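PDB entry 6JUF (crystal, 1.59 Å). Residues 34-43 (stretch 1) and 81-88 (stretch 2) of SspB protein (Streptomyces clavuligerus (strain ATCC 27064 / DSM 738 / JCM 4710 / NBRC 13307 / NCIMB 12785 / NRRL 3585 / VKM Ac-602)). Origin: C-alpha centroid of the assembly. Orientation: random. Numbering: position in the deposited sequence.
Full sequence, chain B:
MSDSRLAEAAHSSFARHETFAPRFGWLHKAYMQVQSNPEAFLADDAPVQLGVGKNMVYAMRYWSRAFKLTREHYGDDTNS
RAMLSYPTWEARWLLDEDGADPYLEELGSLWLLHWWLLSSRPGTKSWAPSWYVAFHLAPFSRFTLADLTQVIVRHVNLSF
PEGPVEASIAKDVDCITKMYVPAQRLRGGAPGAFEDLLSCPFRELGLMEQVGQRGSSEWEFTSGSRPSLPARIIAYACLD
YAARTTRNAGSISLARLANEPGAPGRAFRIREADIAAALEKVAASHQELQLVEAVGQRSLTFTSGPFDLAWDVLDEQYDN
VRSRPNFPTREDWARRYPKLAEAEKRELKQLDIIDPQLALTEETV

Stretch 1 (34-43) VQSNPEAFLA
Stretch 2 (81-88) RAMLSYPT

Pro-38 anchors the apolar centre. Its CA-to-CB bond points toward the strand that runs through Leu-84 to Pro-87; the ring is C-gamma endo, and Pro-38 CB lies 3.7 Å from Leu-84 CD1 and 3.7 Å from Tyr-86 CE1. Leu-84 (m, t; phi/psi -88/164) also points toward stretch 1. Tyr-86 (chi1 m, chi2 -90°) starts away, but its ring end returns to the proline. Farther along, Leu-42 (m, t) brings CD1 to 3.6 Å from Leu-84 CD2 and 4.1 Å from Ala-82 CB. At the other end Val-34 (p) places CG1 3.8 Å from CB of Pro-87, also C-gamma endo.

The register runs antiparallel: CA of Gln-35 lies 6.0 Å from CA of Pro-87, and CA of Pro-38 lies 4.9 Å from CA of Ser-85. Stretch 1 meets the extended strand with a type I turn, Asn-37 to Ala-40, closed by Ala-40 N to Asn-37 O at 3.0 Å. That turn leaves Pro-38 O free to accept a nearly linear hydrogen bond from Ser-85 N (3.0 Å, 176°). Ser-85 O receives a CA-H...O contact from Pro-38 CA at 3.3 Å.

At the polar edge, one water donates to Val-34 O (2.8 Å) and Ser-85 O (3.0 Å), bridging the carbonyls. Ser-85 OG (chi1 m) sits 3.4 Å from Phe-41 CD2, at the ring edge.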

# COMPACT_ATOMS: atom_id res chain seq x y z
N VAL B 34 18.96 2.45 -9.68
CA VAL B 34 19.80 3.65 -9.76
C VAL B 34 21.05 3.52 -8.89
O VAL B 34 21.98 4.25 -9.08
CB VAL B 34 18.98 4.94 -9.43
CG1 VAL B 34 18.72 5.07 -7.94
CG2 VAL B 34 19.69 6.18 -9.96
N GLN B 35 21.00 2.63 -7.88
CA GLN B 35 22.14 2.47 -6.95
C GLN B 35 23.44 2.12 -7.75
O GLN B 35 24.53 2.65 -7.48
CB GLN B 35 21.81 1.39 -5.95
CG GLN B 35 21.97 1.85 -4.52
CD GLN B 35 22.01 0.69 -3.53
OE1 GLN B 35 21.30 -0.30 -3.71
NE2 GLN B 35 22.81 0.83 -2.47
N SER B 36 23.25 1.32 -8.79
CA SER B 36 24.40 0.94 -9.64
C SER B 36 24.39 1.48 -11.05
O SER B 36 25.41 1.47 -11.68
CB SER B 36 24.65 -0.54 -9.71
OG SER B 36 23.53 -1.16 -10.21
N ASN B 37 23.24 1.97 -11.53
CA ASN B 37 23.12 2.40 -12.93
C ASN B 37 22.55 3.81 -13.07
O ASN B 37 21.29 3.98 -12.96
CB ASN B 37 22.19 1.45 -13.66
CG ASN B 37 22.17 1.69 -15.18
OD1 ASN B 37 21.41 1.02 -15.88
ND2 ASN B 37 22.98 2.59 -15.70
N PRO B 38 23.40 4.84 -13.28
CA PRO B 38 22.92 6.23 -13.42
C PRO B 38 22.05 6.41 -14.67
O PRO B 38 21.28 7.37 -14.79
CB PRO B 38 24.20 7.06 -13.53
CG PRO B 38 25.34 6.13 -13.50
CD PRO B 38 24.88 4.72 -13.35
N GLU B 39 22.17 5.44 -15.59
CA GLU B 39 21.39 5.46 -16.84
C GLU B 39 20.16 4.58 -16.72
O GLU B 39 19.56 4.21 -17.72
CB GLU B 39 22.29 5.09 -18.07
CG GLU B 39 23.49 6.05 -18.17
CD GLU B 39 24.47 5.73 -19.27
OE1 GLU B 39 25.64 5.36 -18.99
OE2 GLU B 39 24.09 5.93 -20.46
N ALA B 40 19.74 4.27 -15.49
CA ALA B 40 18.61 3.35 -15.32
C ALA B 40 17.30 3.75 -16.04
O ALA B 40 16.56 2.88 -16.51
CB ALA B 40 18.33 3.13 -13.83
N PHE B 41 17.04 5.05 -16.13
CA PHE B 41 15.81 5.53 -16.80
C PHE B 41 16.03 5.91 -18.26
O PHE B 41 15.06 6.25 -18.96
CB PHE B 41 15.22 6.74 -16.05
CG PHE B 41 15.03 6.51 -14.59
CD1 PHE B 41 14.00 5.66 -14.16
CD2 PHE B 41 15.81 7.17 -13.65
CE1 PHE B 41 13.83 5.41 -12.80
CE2 PHE B 41 15.65 6.92 -12.29
CZ PHE B 41 14.64 6.05 -11.87
N LEU B 42 17.25 5.75 -18.75
CA LEU B 42 17.56 6.19 -20.13
C LEU B 42 17.90 5.01 -21.02
O LEU B 42 17.86 5.13 -22.26
CB LEU B 42 18.77 7.11 -20.07
CG LEU B 42 18.47 8.44 -19.37
CD1 LEU B 42 19.82 9.09 -19.15
CD2 LEU B 42 17.53 9.33 -20.14
N ALA B 43 18.26 3.88 -20.38
CA ALA B 43 18.67 2.69 -21.13
C ALA B 43 17.62 2.22 -22.14
O ALA B 43 16.41 2.40 -21.92
CB ALA B 43 19.04 1.56 -20.17
N ARG B 81 24.04 15.72 -23.20
CA ARG B 81 23.26 16.57 -22.33
C ARG B 81 22.43 15.74 -21.37
O ARG B 81 21.90 16.28 -20.40
CB ARG B 81 22.39 17.57 -23.10
CG ARG B 81 23.08 18.88 -23.47
CD ARG B 81 23.92 19.47 -22.33
NE ARG B 81 24.55 20.74 -22.73
CZ ARG B 81 24.39 21.90 -22.11
NH1 ARG B 81 23.62 21.99 -21.02
NH2 ARG B 81 25.01 22.99 -22.56
N ALA B 82 22.36 14.42 -21.61
CA ALA B 82 21.60 13.46 -20.77
C ALA B 82 21.71 13.71 -19.28
O ALA B 82 22.82 13.88 -18.74
CB ALA B 82 21.94 12.00 -21.09
N MET B 83 20.55 13.81 -18.64
CA MET B 83 20.50 14.00 -17.17
C MET B 83 20.42 12.62 -16.56
O MET B 83 19.44 11.89 -16.73
CB MET B 83 19.32 14.88 -16.74
CG MET B 83 19.53 16.36 -17.12
SD MET B 83 20.68 17.12 -16.00
CE MET B 83 19.67 17.44 -14.55
N LEU B 84 21.48 12.24 -15.89
CA LEU B 84 21.55 10.94 -15.25
C LEU B 84 20.97 11.04 -13.80
O LEU B 84 20.95 12.11 -13.21
CB LEU B 84 23.01 10.44 -15.17
CG LEU B 84 23.83 10.35 -16.48
CD1 LEU B 84 24.95 9.34 -16.35
CD2 LEU B 84 22.98 9.96 -17.65
N SER B 85 20.67 9.86 -13.22
CA SER B 85 20.04 9.81 -11.84
C SER B 85 20.93 9.16 -10.80
O SER B 85 21.70 8.27 -11.17
CB SER B 85 18.70 9.06 -11.89
OG SER B 85 17.78 9.81 -12.66
N TYR B 86 20.91 9.67 -9.58
CA TYR B 86 21.82 9.21 -8.50
C TYR B 86 20.94 9.15 -7.26
O TYR B 86 20.23 10.10 -6.99
CB TYR B 86 23.00 10.15 -8.35
CG TYR B 86 23.76 10.32 -9.65
CD1 TYR B 86 24.80 9.43 -9.95
CD2 TYR B 86 23.45 11.35 -10.55
CE1 TYR B 86 25.50 9.56 -11.17
CE2 TYR B 86 24.11 11.48 -11.76
CZ TYR B 86 25.16 10.60 -12.03
OH TYR B 86 25.86 10.72 -13.18
N PRO B 87 21.02 8.04 -6.51
CA PRO B 87 20.29 7.91 -5.27
C PRO B 87 20.80 8.86 -4.15
O PRO B 87 22.01 9.02 -3.98
CB PRO B 87 20.53 6.42 -4.86
CG PRO B 87 21.92 6.12 -5.37
CD PRO B 87 22.02 6.93 -6.68
N THR B 88 19.87 9.49 -3.40
CA THR B 88 20.26 10.40 -2.36
C THR B 88 20.57 9.60 -1.12
O THR B 88 20.13 8.42 -0.99
CB THR B 88 19.11 11.36 -2.05
OG1 THR B 88 17.97 10.58 -1.66
CG2 THR B 88 18.74 12.18 -3.26
O HOH W 1 23.62 6.28 -9.98